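Local coordinates for bromoperoxidase A1 (Streptomyces aureofaciens, PDB 1A8Q), which acts as a cofactor-free haloperoxidase that can brominate its substrates and may chlorinate a precursor in the biosynthesis of 7-chlorotetracycline, at residues Ser114-Ser119 / Pro214-His219; Pro122-Lys127 / Tyr201-Glu206; Asp133-Glu138 / Val225-Ala230; Glu138-Leu143 / Asp197-Thr202. One frame throughout, in Å; residues are numbered along the deposited sequence.

Contact 1 (Ser114-Ser119 / Pro214-His219); sequences SAVLLS and PTLVVH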
loop_
_atom_site.group_PDB
_atom_site.type_symbol
_atom_site.label_atom_id
_atom_site.label_comp_id
_atom_site.label_asym_id
_atom_site.label_seq_id
_atom_site.Cartn_x
_atom_site.Cartn_y
_atom_site.Cartn_z
ATOM N N SER A 114 -4.224 8.424 -13.291
ATOM C CA SER A 114 -5.202 8.236 -12.231
ATOM C C SER A 114 -4.540 7.476 -11.050
ATOM O O SER A 114 -3.393 7.070 -11.196
ATOM C CB SER A 114 -6.437 7.461 -12.703
ATOM O OG SER A 114 -5.987 6.231 -13.328
ATOM N N ALA A 115 -5.279 7.347 -9.964
ATOM C CA ALA A 115 -4.727 6.733 -8.747
ATOM C C ALA A 115 -5.791 5.964 -8.005
ATOM O O ALA A 115 -6.991 6.218 -8.083
ATOM C CB ALA A 115 -4.220 7.821 -7.791
ATOM N N VAL A 116 -5.335 4.888 -7.319
ATOM C CA VAL A 116 -6.258 4.069 -6.545
ATOM C C VAL A 116 -5.659 3.933 -5.143
ATOM O O VAL A 116 -4.499 3.526 -5.057
ATOM C CB VAL A 116 -6.405 2.640 -7.122
ATOM C CG1 VAL A 116 -7.324 1.800 -6.257
ATOM C CG2 VAL A 116 -6.945 2.726 -8.569
ATOM N N LEU A 117 -6.451 4.186 -4.118
ATOM C CA LEU A 117 -5.971 4.068 -2.735
ATOM C C LEU A 117 -6.765 2.947 -2.114
ATOM O O LEU A 117 -7.953 3.076 -1.835
ATOM C CB LEU A 117 -6.235 5.393 -1.986
ATOM C CG LEU A 117 -5.341 6.577 -2.345
ATOM C CD1 LEU A 117 -5.855 7.762 -1.498
ATOM C CD2 LEU A 117 -3.874 6.404 -2.010
ATOM N N LEU A 118 -6.132 1.779 -1.918
ATOM C CA LEU A 118 -6.837 0.647 -1.312
ATOM C C LEU A 118 -6.458 0.504 0.141
ATOM O O LEU A 118 -5.255 0.292 0.452
ATOM C CB LEU A 118 -6.345 -0.637 -2.080
ATOM C CG LEU A 118 -6.873 -1.959 -1.510
ATOM C CD1 LEU A 118 -8.377 -2.116 -1.614
ATOM C CD2 LEU A 118 -6.237 -3.160 -2.253
ATOM N N SER A 119 -7.418 0.644 1.032
ATOM C CA SER A 119 -7.224 0.478 2.487
ATOM C C SER A 119 -6.000 1.261 2.920
ATOM O O SER A 119 -5.135 0.717 3.635
ATOM C CB SER A 119 -7.031 -1.015 2.808
ATOM O OG SER A 119 -8.086 -1.793 2.171
ATOM N N PRO A 214 -8.213 11.602 -11.541
ATOM C CA PRO A 214 -9.290 10.789 -11.021
ATOM C C PRO A 214 -8.693 9.839 -9.963
ATOM O O PRO A 214 -7.646 9.288 -10.278
ATOM C CB PRO A 214 -9.818 10.003 -12.217
ATOM C CG PRO A 214 -9.317 10.717 -13.405
ATOM C CD PRO A 214 -8.121 11.552 -13.018
ATOM N N THR A 215 -9.399 9.638 -8.881
ATOM C CA THR A 215 -8.858 8.828 -7.802
ATOM C C THR A 215 -9.974 7.971 -7.256
ATOM O O THR A 215 -11.087 8.461 -7.019
ATOM C CB THR A 215 -8.301 9.728 -6.665
ATOM O OG1 THR A 215 -7.213 10.517 -7.172
ATOM C CG2 THR A 215 -7.829 8.807 -5.538
ATOM N N LEU A 216 -9.737 6.676 -7.127
ATOM C CA LEU A 216 -10.667 5.766 -6.520
ATOM C C LEU A 216 -10.151 5.366 -5.139
ATOM O O LEU A 216 -8.998 4.946 -5.045
ATOM C CB LEU A 216 -10.748 4.481 -7.371
ATOM C CG LEU A 216 -11.587 3.351 -6.789
ATOM C CD1 LEU A 216 -13.062 3.655 -6.638
ATOM C CD2 LEU A 216 -11.414 2.106 -7.688
ATOM N N VAL A 217 -10.982 5.483 -4.143
ATOM C CA VAL A 217 -10.612 5.091 -2.778
ATOM C C VAL A 217 -11.456 3.890 -2.429
ATOM O O VAL A 217 -12.696 3.916 -2.525
ATOM C CB VAL A 217 -10.887 6.254 -1.788
ATOM C CG1 VAL A 217 -10.508 5.781 -0.382
ATOM C CG2 VAL A 217 -10.063 7.477 -2.189
ATOM N N VAL A 218 -10.844 2.716 -2.148
ATOM C CA VAL A 218 -11.573 1.512 -1.767
ATOM C C VAL A 218 -11.204 1.153 -0.325
ATOM O O VAL A 218 -10.013 1.260 -0.044
ATOM C CB VAL A 218 -11.164 0.311 -2.671
ATOM C CG1 VAL A 218 -11.822 -0.988 -2.228
ATOM C CG2 VAL A 218 -11.581 0.636 -4.115
ATOM N N HIS A 219 -12.139 0.765 0.543
ATOM C CA HIS A 219 -11.718 0.450 1.905
ATOM C C HIS A 219 -12.745 -0.486 2.503
ATOM O O HIS A 219 -13.958 -0.301 2.254
ATOM C CB HIS A 219 -11.679 1.762 2.720
ATOM C CG HIS A 219 -10.660 1.815 3.817
ATOM N ND1 HIS A 219 -9.596 2.626 3.746
ATOM C CD2 HIS A 219 -10.580 1.122 4.980
ATOM C CE1 HIS A 219 -8.818 2.477 4.828
ATOM N NE2 HIS A 219 -9.405 1.566 5.578
HETATM O O HOH W 1 -8.306 3.890 1.470
#
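Leu118 and Val218 make the closest apolar side-chain contact between two neighbouring parallel strands of the alpha/beta hydrolase sheet. The leucine CG stands anti to its backbone N (chi1 175°), and Leu118 CD1 reaches Val218 CG1 at 3.7 Å, the two side chains crossing obliquely. On the same face of the sheet Val116 CG1 and Leu216 CD2 are further apart, at 4.3 Å, and helix 260-272 covers them through Phe271. Ala115, Thr215, Leu117 and Val217 lie on the other face. Between the faces five backbone bonds run in an unbroken parallel ladder; the last, Ser119 N to Val218 O, is close to straight at 175°.

The two ends differ. At the start, where Pro214 is partly exposed, Ala115 N to Pro214 O is the longest and most bent of the five bonds, 3.1 Å and 149°, in contrast to the tight Leu118-Val218 end. There Ser119 CA rests over one face of the His219 imidazole, 3.6 Å from its centroid, as a CH-pi contact. A water takes up His219 ND1 at 2.9 Å and also makes a weak bond to Leu117 O.

His219 NE2 is bonded to the carbonyl of Val226, which can only accept, so this nitrogen probably carries the proton. With one nitrogen on a carbonyl and the other on water, the ring is probably held in its rotation beside Ser119, whose side chain touches the catalytic Asp223.

Contact 2 (Pro122-Lys127 / Tyr201-Glu206); sequences PPVMIK and YTDFTE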
loop_
_atom_site.group_PDB
_atom_site.type_symbol
_atom_site.label_atom_id
_atom_site.label_comp_id
_atom_site.label_asym_id
_atom_site.label_seq_id
_atom_site.Cartn_x
_atom_site.Cartn_y
_atom_site.Cartn_z
ATOM N N PRO A 122 -3.762 7.580 4.265
ATOM C CA PRO A 122 -4.112 9.028 4.278
ATOM C C PRO A 122 -5.513 9.198 4.777
ATOM O O PRO A 122 -6.397 8.360 4.618
ATOM C CB PRO A 122 -3.926 9.486 2.830
ATOM C CG PRO A 122 -2.950 8.476 2.263
ATOM C CD PRO A 122 -3.383 7.179 2.924
ATOM N N PRO A 123 -5.797 10.357 5.438
ATOM C CA PRO A 123 -4.854 11.413 5.598
ATOM C C PRO A 123 -3.851 11.280 6.744
ATOM O O PRO A 123 -2.717 11.687 6.543
ATOM C CB PRO A 123 -5.746 12.657 5.921
ATOM C CG PRO A 123 -7.131 12.209 5.655
ATOM C CD PRO A 123 -7.204 10.717 5.807
ATOM N N VAL A 124 -4.277 10.806 7.878
ATOM C CA VAL A 124 -3.372 10.637 9.020
ATOM C C VAL A 124 -3.972 9.596 9.943
ATOM O O VAL A 124 -5.168 9.574 10.187
ATOM C CB VAL A 124 -3.025 11.956 9.740
ATOM C CG1 VAL A 124 -4.265 12.643 10.273
ATOM C CG2 VAL A 124 -2.009 11.684 10.844
ATOM N N MET A 125 -3.127 8.667 10.470
ATOM C CA MET A 125 -3.654 7.634 11.326
ATOM C C MET A 125 -3.779 7.941 12.819
ATOM O O MET A 125 -4.737 7.467 13.426
ATOM C CB MET A 125 -2.651 6.417 11.248
ATOM C CG MET A 125 -2.721 5.903 9.795
ATOM S SD MET A 125 -3.776 4.443 9.782
ATOM C CE MET A 125 -2.630 3.283 10.550
ATOM N N ILE A 126 -2.813 8.691 13.341
ATOM C CA ILE A 126 -2.769 8.869 14.799
ATOM C C ILE A 126 -3.989 9.575 15.385
ATOM O O ILE A 126 -4.463 10.578 14.861
ATOM C CB ILE A 126 -1.467 9.575 15.196
ATOM C CG1 ILE A 126 -1.259 9.612 16.713
ATOM C CG2 ILE A 126 -1.330 10.997 14.671
ATOM C CD1 ILE A 126 -1.130 8.271 17.372
ATOM N N LYS A 127 -4.501 8.975 16.457
ATOM C CA LYS A 127 -5.608 9.608 17.173
ATOM C C LYS A 127 -5.135 10.889 17.857
ATOM O O LYS A 127 -4.042 10.987 18.403
ATOM C CB LYS A 127 -6.107 8.649 18.259
ATOM C CG LYS A 127 -7.317 9.073 19.065
ATOM C CD LYS A 127 -7.648 8.016 20.111
ATOM C CE LYS A 127 -8.813 8.466 21.006
ATOM N NZ LYS A 127 -9.545 7.240 21.470
ATOM N N TYR A 201 2.307 8.293 12.030
ATOM C CA TYR A 201 2.328 9.712 12.463
ATOM C C TYR A 201 2.393 10.710 11.333
ATOM O O TYR A 201 2.261 11.929 11.592
ATOM C CB TYR A 201 3.542 9.881 13.414
ATOM C CG TYR A 201 3.315 9.100 14.705
ATOM C CD1 TYR A 201 2.662 9.637 15.803
ATOM C CD2 TYR A 201 3.765 7.774 14.791
ATOM C CE1 TYR A 201 2.418 8.906 16.952
ATOM C CE2 TYR A 201 3.514 7.036 15.934
ATOM C CZ TYR A 201 2.895 7.610 17.018
ATOM O OH TYR A 201 2.660 6.810 18.125
ATOM N N THR A 202 2.636 10.282 10.094
ATOM C CA THR A 202 2.797 11.269 9.016
ATOM C C THR A 202 1.437 11.744 8.535
ATOM O O THR A 202 0.550 10.933 8.335
ATOM C CB THR A 202 3.593 10.678 7.837
ATOM O OG1 THR A 202 4.882 10.224 8.297
ATOM C CG2 THR A 202 3.782 11.679 6.713
ATOM N N ASP A 203 1.315 13.067 8.351
ATOM C CA ASP A 203 0.008 13.589 7.883
ATOM C C ASP A 203 0.110 13.927 6.418
ATOM O O ASP A 203 0.959 14.733 5.976
ATOM C CB ASP A 203 -0.303 14.820 8.762
ATOM C CG ASP A 203 -1.612 15.482 8.460
ATOM O OD1 ASP A 203 -2.191 15.245 7.389
ATOM O OD2 ASP A 203 -2.137 16.260 9.294
ATOM N N PHE A 204 -0.781 13.353 5.589
ATOM C CA PHE A 204 -0.719 13.604 4.152
ATOM C C PHE A 204 -1.856 14.512 3.692
ATOM O O PHE A 204 -2.064 14.646 2.488
ATOM C CB PHE A 204 -0.920 12.266 3.361
ATOM C CG PHE A 204 0.172 11.270 3.737
ATOM C CD1 PHE A 204 1.403 11.330 3.127
ATOM C CD2 PHE A 204 -0.090 10.354 4.732
ATOM C CE1 PHE A 204 2.411 10.429 3.497
ATOM C CE2 PHE A 204 0.922 9.447 5.124
ATOM C CZ PHE A 204 2.141 9.508 4.479
ATOM N N THR A 205 -2.508 15.195 4.635
ATOM C CA THR A 205 -3.632 16.049 4.186
ATOM C C THR A 205 -3.225 17.026 3.104
ATOM O O THR A 205 -3.963 17.132 2.106
ATOM C CB THR A 205 -4.187 16.807 5.411
ATOM O OG1 THR A 205 -4.605 15.892 6.413
ATOM C CG2 THR A 205 -5.419 17.634 5.017
ATOM N N GLU A 206 -2.121 17.750 3.242
ATOM C CA GLU A 206 -1.728 18.730 2.225
ATOM C C GLU A 206 -1.301 18.149 0.892
ATOM O O GLU A 206 -1.495 18.771 -0.164
ATOM C CB GLU A 206 -0.702 19.706 2.791
ATOM C CG GLU A 206 -1.278 20.481 3.984
ATOM C CD GLU A 206 -2.510 21.302 3.624
ATOM O OE1 GLU A 206 -2.410 22.098 2.661
ATOM O OE2 GLU A 206 -3.582 21.144 4.242
HETATM O O HOH W 2 -0.560 8.533 9.155
#
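Phe204 N donates to Pro123 O in the one direct hydrogen bond between these loops, 2.7 Å long and, at 178°, almost perfectly straight; the donor lies in the carbonyl plane. The same oxygen also lies at the edge of the Phe204 ring, near its plane, with CD2 3.5 Å away. The peptide bond before Pro123 is cis, and both prolines meet the other segment: Pro122 CB touches Phe204 CB, and Pro123 CB comes to 3.5 Å from Thr205 OG1. Val124 points at the neighbouring loop, its CG2, anti to the backbone N, touching Thr202 O at 3.7 Å. Further along, Ile126 CG1 and CD1 lie against Tyr201 CE1, with CD1 the nearer at 3.6 Å.

A second shell sets these groups in place. Asp203 OD1 receives both Thr205 N and Thr205 OG1, at 2.8 Å and 2.7 Å; the bond to the backbone N closes an Asx turn just where helix 205-208 starts, with Phe204 at the N-cap position. The hydroxyl uses the syn lone pair of OD1. A water links Met125 N to Thr202 O, accepting from the first and donating to the second. Beyond, the Phe204 ring meets Phe69 edge-to-face and packs on Ala101 and Arg102 of helix 96-107.

The loop that follows strand 112-118 is thus tied to the exit from helix 189-201 through one direct main-chain bond and one water link, with apolar side chains packed around them. Two donors on Asp203 OD1, at the N-terminal end of a short helix, would probably favour the charged carboxylate.

Contact 3 (Asp133-Glu138 / Val225-Ala230); sequences DGVPDE and VVPIDA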
loop_
_atom_site.group_PDB
_atom_site.type_symbol
_atom_site.label_atom_id
_atom_site.label_comp_id
_atom_site.label_asym_id
_atom_site.label_seq_id
_atom_site.Cartn_x
_atom_site.Cartn_y
_atom_site.Cartn_z
ATOM N N ASP A 133 -11.269 9.445 15.772
ATOM C CA ASP A 133 -11.468 8.098 15.265
ATOM C C ASP A 133 -10.175 7.445 14.823
ATOM O O ASP A 133 -10.239 6.360 14.224
ATOM C CB ASP A 133 -12.393 8.140 14.030
ATOM C CG ASP A 133 -13.786 8.590 14.452
ATOM O OD1 ASP A 133 -14.145 8.255 15.599
ATOM O OD2 ASP A 133 -14.442 9.240 13.634
ATOM N N GLY A 134 -9.035 8.044 15.130
ATOM C CA GLY A 134 -7.758 7.486 14.660
ATOM C C GLY A 134 -7.282 6.394 15.616
ATOM O O GLY A 134 -7.990 5.971 16.535
ATOM N N VAL A 135 -6.054 5.971 15.343
ATOM C CA VAL A 135 -5.451 4.875 16.111
ATOM C C VAL A 135 -4.643 5.437 17.285
ATOM O O VAL A 135 -3.806 6.310 17.092
ATOM C CB VAL A 135 -4.507 4.113 15.164
ATOM C CG1 VAL A 135 -3.771 2.991 15.883
ATOM C CG2 VAL A 135 -5.291 3.521 13.977
ATOM N N PRO A 136 -4.856 4.904 18.469
ATOM C CA PRO A 136 -4.120 5.381 19.645
ATOM C C PRO A 136 -2.642 5.114 19.577
ATOM O O PRO A 136 -2.218 4.058 19.048
ATOM C CB PRO A 136 -4.752 4.609 20.809
ATOM C CG PRO A 136 -5.937 3.915 20.309
ATOM C CD PRO A 136 -5.875 3.883 18.794
ATOM N N ASP A 137 -1.799 5.926 20.231
ATOM C CA ASP A 137 -0.363 5.699 20.218
ATOM C C ASP A 137 0.038 4.311 20.724
ATOM O O ASP A 137 1.036 3.761 20.245
ATOM C CB ASP A 137 0.405 6.600 21.183
ATOM C CG ASP A 137 0.592 8.011 20.710
ATOM O OD1 ASP A 137 1.528 8.263 19.935
ATOM O OD2 ASP A 137 -0.237 8.799 21.217
ATOM N N GLU A 138 -0.671 3.787 21.719
ATOM C CA GLU A 138 -0.335 2.497 22.301
ATOM C C GLU A 138 -0.321 1.386 21.237
ATOM O O GLU A 138 0.419 0.394 21.391
ATOM C CB GLU A 138 -1.328 2.025 23.351
ATOM C CG GLU A 138 -1.776 2.849 24.516
ATOM C CD GLU A 138 -3.197 2.482 24.939
ATOM O OE1 GLU A 138 -4.086 2.326 24.066
ATOM O OE2 GLU A 138 -3.448 2.350 26.159
ATOM N N VAL A 225 -6.773 -2.798 10.882
ATOM C CA VAL A 225 -5.415 -2.246 10.855
ATOM C C VAL A 225 -5.472 -0.741 10.567
ATOM O O VAL A 225 -4.823 0.068 11.260
ATOM C CB VAL A 225 -4.547 -2.940 9.791
ATOM C CG1 VAL A 225 -3.116 -2.407 9.733
ATOM C CG2 VAL A 225 -4.476 -4.460 10.044
ATOM N N VAL A 226 -6.228 -0.355 9.539
ATOM C CA VAL A 226 -6.344 1.034 9.092
ATOM C C VAL A 226 -7.826 1.392 9.150
ATOM O O VAL A 226 -8.604 0.975 8.317
ATOM C CB VAL A 226 -5.759 1.196 7.687
ATOM C CG1 VAL A 226 -5.908 2.625 7.156
ATOM C CG2 VAL A 226 -4.257 0.828 7.678
ATOM N N PRO A 227 -8.248 2.141 10.160
ATOM C CA PRO A 227 -9.676 2.338 10.406
ATOM C C PRO A 227 -10.335 3.184 9.338
ATOM O O PRO A 227 -9.878 4.279 9.058
ATOM C CB PRO A 227 -9.735 3.011 11.776
ATOM C CG PRO A 227 -8.390 3.647 11.924
ATOM C CD PRO A 227 -7.430 2.647 11.294
ATOM N N ILE A 228 -11.425 2.627 8.771
ATOM C CA ILE A 228 -12.057 3.330 7.664
ATOM C C ILE A 228 -12.481 4.739 8.002
ATOM O O ILE A 228 -12.269 5.604 7.154
ATOM C CB ILE A 228 -13.243 2.499 7.116
ATOM C CG1 ILE A 228 -13.779 3.120 5.838
ATOM C CG2 ILE A 228 -14.346 2.289 8.147
ATOM C CD1 ILE A 228 -14.796 2.222 5.132
ATOM N N ASP A 229 -13.086 4.953 9.159
ATOM C CA ASP A 229 -13.578 6.332 9.408
ATOM C C ASP A 229 -12.528 7.408 9.491
ATOM O O ASP A 229 -12.779 8.618 9.262
ATOM C CB ASP A 229 -14.390 6.289 10.716
ATOM C CG ASP A 229 -15.662 5.485 10.526
ATOM O OD1 ASP A 229 -16.226 5.414 9.413
ATOM O OD2 ASP A 229 -16.084 4.890 11.530
ATOM N N ALA A 230 -11.316 7.085 9.921
ATOM C CA ALA A 230 -10.254 8.070 10.038
ATOM C C ALA A 230 -9.519 8.270 8.732
ATOM O O ALA A 230 -8.769 9.216 8.584
ATOM C CB ALA A 230 -9.234 7.643 11.100
#
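Val135 and Pro227 bring together two loops of the alpha/beta hydrolase fold, one leading into the first helix of the cap inserted after strand 112-118, the other following strand 215-220. Their side chains cross at about a right angle. Val135 CG2, anti to its own carbonyl carbon and beside the backbone N, is the branch that touches: it lies 3.5 Å from Pro227 CD and 3.7 Å from Pro227 CG, so one methyl rests against the CG and CD atoms of the ring.

Ala230 meets the first loop differently. It points its CB at the backbone, 3.5 Å from Asp133 O and 3.9 Å from Gly134 CA. At Gly134 the main chain itself forms the surface that the methyl group packs on. No hydrogen bond spans the two segments, which are held by apolar and van der Waals contact.

At the rim, the carboxylate planes of Asp133 and Asp229 are turned 56° apart. Asp133 OD2 and Asp229 OD2 are 5.1 Å apart, too far for contact, and Asp229 OD1 forms a salt bridge with Arg233, which probably eases the proximity of two like charges. Deeper in, the second loop turns towards the catalytic site: the backbone N of Val225 and that of Val226 both bond to OD1 of Asp223, a member of the triad, which probably helps to orient the acid. Nearest to Asp133 OD2 in the second segment is the methylene carbon of Asp229, CB, at 4.2 Å.

Contact 4 (Glu138-Leu143 / Asp197-Thr202); sequences EVFDAL and DAFGYT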
loop_
_atom_site.group_PDB
_atom_site.type_symbol
_atom_site.label_atom_id
_atom_site.label_comp_id
_atom_site.label_asym_id
_atom_site.label_seq_id
_atom_site.Cartn_x
_atom_site.Cartn_y
_atom_site.Cartn_z
ATOM N N GLU A 138 -0.671 3.787 21.719
ATOM C CA GLU A 138 -0.335 2.497 22.301
ATOM C C GLU A 138 -0.321 1.386 21.237
ATOM O O GLU A 138 0.419 0.394 21.391
ATOM C CB GLU A 138 -1.328 2.025 23.351
ATOM C CG GLU A 138 -1.776 2.849 24.516
ATOM C CD GLU A 138 -3.197 2.482 24.939
ATOM O OE1 GLU A 138 -4.086 2.326 24.066
ATOM O OE2 GLU A 138 -3.448 2.350 26.159
ATOM N N VAL A 139 -1.164 1.486 20.223
ATOM C CA VAL A 139 -1.174 0.460 19.163
ATOM C C VAL A 139 0.151 0.474 18.410
ATOM O O VAL A 139 0.733 -0.600 18.133
ATOM C CB VAL A 139 -2.378 0.697 18.237
ATOM C CG1 VAL A 139 -2.278 -0.164 16.972
ATOM C CG2 VAL A 139 -3.657 0.349 19.017
ATOM N N PHE A 140 0.634 1.649 18.051
ATOM C CA PHE A 140 1.902 1.737 17.301
ATOM C C PHE A 140 3.042 1.273 18.181
ATOM O O PHE A 140 3.969 0.567 17.742
ATOM C CB PHE A 140 2.126 3.176 16.827
ATOM C CG PHE A 140 0.996 3.562 15.896
ATOM C CD1 PHE A 140 0.731 2.849 14.749
ATOM C CD2 PHE A 140 0.224 4.666 16.158
ATOM C CE1 PHE A 140 -0.288 3.195 13.888
ATOM C CE2 PHE A 140 -0.801 5.033 15.295
ATOM C CZ PHE A 140 -1.057 4.320 14.148
ATOM N N ASP A 141 2.969 1.642 19.474
ATOM C CA ASP A 141 4.026 1.131 20.382
ATOM C C ASP A 141 4.045 -0.388 20.354
ATOM O O ASP A 141 5.148 -0.988 20.386
ATOM C CB ASP A 141 3.771 1.600 21.813
ATOM C CG ASP A 141 3.962 3.085 22.025
ATOM O OD1 ASP A 141 4.636 3.747 21.222
ATOM O OD2 ASP A 141 3.401 3.598 23.026
ATOM N N ALA A 142 2.888 -1.033 20.437
ATOM C CA ALA A 142 2.752 -2.474 20.461
ATOM C C ALA A 142 3.264 -3.095 19.159
ATOM O O ALA A 142 3.910 -4.159 19.216
ATOM C CB ALA A 142 1.323 -2.969 20.687
ATOM N N LEU A 143 2.985 -2.472 18.010
ATOM C CA LEU A 143 3.556 -3.047 16.769
ATOM C C LEU A 143 5.072 -3.041 16.803
ATOM O O LEU A 143 5.710 -4.027 16.394
ATOM C CB LEU A 143 3.095 -2.266 15.539
ATOM C CG LEU A 143 1.568 -2.286 15.381
ATOM C CD1 LEU A 143 1.217 -1.373 14.191
ATOM C CD2 LEU A 143 1.048 -3.692 15.059
ATOM N N ASP A 197 6.636 4.060 12.681
ATOM C CA ASP A 197 6.753 5.483 13.020
ATOM C C ASP A 197 6.298 6.321 11.821
ATOM O O ASP A 197 5.623 7.341 11.992
ATOM C CB ASP A 197 8.176 5.902 13.369
ATOM C CG ASP A 197 8.610 5.456 14.755
ATOM O OD1 ASP A 197 7.776 5.163 15.602
ATOM O OD2 ASP A 197 9.835 5.389 15.006
ATOM N N ALA A 198 6.752 5.928 10.625
ATOM C CA ALA A 198 6.352 6.737 9.480
ATOM C C ALA A 198 4.851 6.615 9.237
ATOM O O ALA A 198 4.251 7.669 8.955
ATOM C CB ALA A 198 7.120 6.317 8.229
ATOM N N PHE A 199 4.284 5.404 9.192
ATOM C CA PHE A 199 2.867 5.364 8.770
ATOM C C PHE A 199 1.904 5.785 9.858
ATOM O O PHE A 199 0.790 6.215 9.529
ATOM C CB PHE A 199 2.505 4.000 8.192
ATOM C CG PHE A 199 2.410 2.789 9.060
ATOM C CD1 PHE A 199 1.511 2.647 10.090
ATOM C CD2 PHE A 199 3.190 1.669 8.715
ATOM C CE1 PHE A 199 1.376 1.475 10.812
ATOM C CE2 PHE A 199 3.084 0.515 9.460
ATOM C CZ PHE A 199 2.190 0.380 10.484
ATOM N N GLY A 200 2.326 5.724 11.124
ATOM C CA GLY A 200 1.412 6.042 12.212
ATOM C C GLY A 200 1.236 7.573 12.301
ATOM O O GLY A 200 0.161 7.991 12.726
ATOM N N TYR A 201 2.307 8.293 12.030
ATOM C CA TYR A 201 2.328 9.712 12.463
ATOM C C TYR A 201 2.393 10.710 11.333
ATOM O O TYR A 201 2.261 11.929 11.592
ATOM C CB TYR A 201 3.542 9.881 13.414
ATOM C CG TYR A 201 3.315 9.100 14.705
ATOM C CD1 TYR A 201 2.662 9.637 15.803
ATOM C CD2 TYR A 201 3.765 7.774 14.791
ATOM C CE1 TYR A 201 2.418 8.906 16.952
ATOM C CE2 TYR A 201 3.514 7.036 15.934
ATOM C CZ TYR A 201 2.895 7.610 17.018
ATOM O OH TYR A 201 2.660 6.810 18.125
ATOM N N THR A 202 2.636 10.282 10.094
ATOM C CA THR A 202 2.797 11.269 9.016
ATOM C C THR A 202 1.437 11.744 8.535
ATOM O O THR A 202 0.550 10.933 8.335
ATOM C CB THR A 202 3.593 10.678 7.837
ATOM O OG1 THR A 202 4.882 10.224 8.297
ATOM C CG2 THR A 202 3.782 11.679 6.713
HETATM O O HOH W 3 4.785 4.881 18.865
#
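Tyr201 OH, which lies 3.8 Å from Phe140 CD2, is gripped by two polar partners: it is hydrogen-bonded to Asp137 OD1 and receives a proton from a water at 3.0 Å. That water also donates to Asp141 OD1, at 2.6 Å, bridging the two helices on their polar side. Helices 137-162 and 189-201 belong to the helical cap of the alpha/beta hydrolase fold; the short helical segments are nearly antiparallel, at 166°, with axes 10.5 Å apart.

Phe140 packs between the two helices beside this water bridge. Its CG is anti to the carbonyl carbon (chi1 -62°), and one face of the ring takes Gly200 CA, 3.8 Å from the centroid and offset toward the rim, in a CH-pi contact. Gly200, with no side chain, lets the ring come this near. The Phe140 and Tyr201 side chains run past one another, oppositely directed, their ring planes 57° apart.

Phe199 extends the apolar patch on the inner side, where it packs edge-to-face on Trp28 and its side chain lies about 6 Å from that of catalytic Ser94. Both its contacts across the helices are at its edge: CZ touches Leu143 CD1, and CE1 lies 3.9 Å from Phe140 CE1.

In the fold
Contact 1 lies in the buried core of the sheet, a regular ladder of backbone bonds, whereas the other three lie further from the chain's centre and join loops and cap helices. Contact 3 holds the loop that leads into helix 137-162, contact 4 the first turns of that helix; contacts 2 and 4 share Tyr201 and Thr202 at the end of helix 189-201. Contact 4 is buried and mainly aromatic, contact 2 partly buried, combining a main-chain bond and a water link with apolar packing, contact 3 apolar with charged residues at its rim. They interlock: Met125 O bonds to Val135 N between contacts 2 and 3, Val135 CG1 packs on Phe140 CZ between 3 and 4, and His219 joins contact 1 to contact 3.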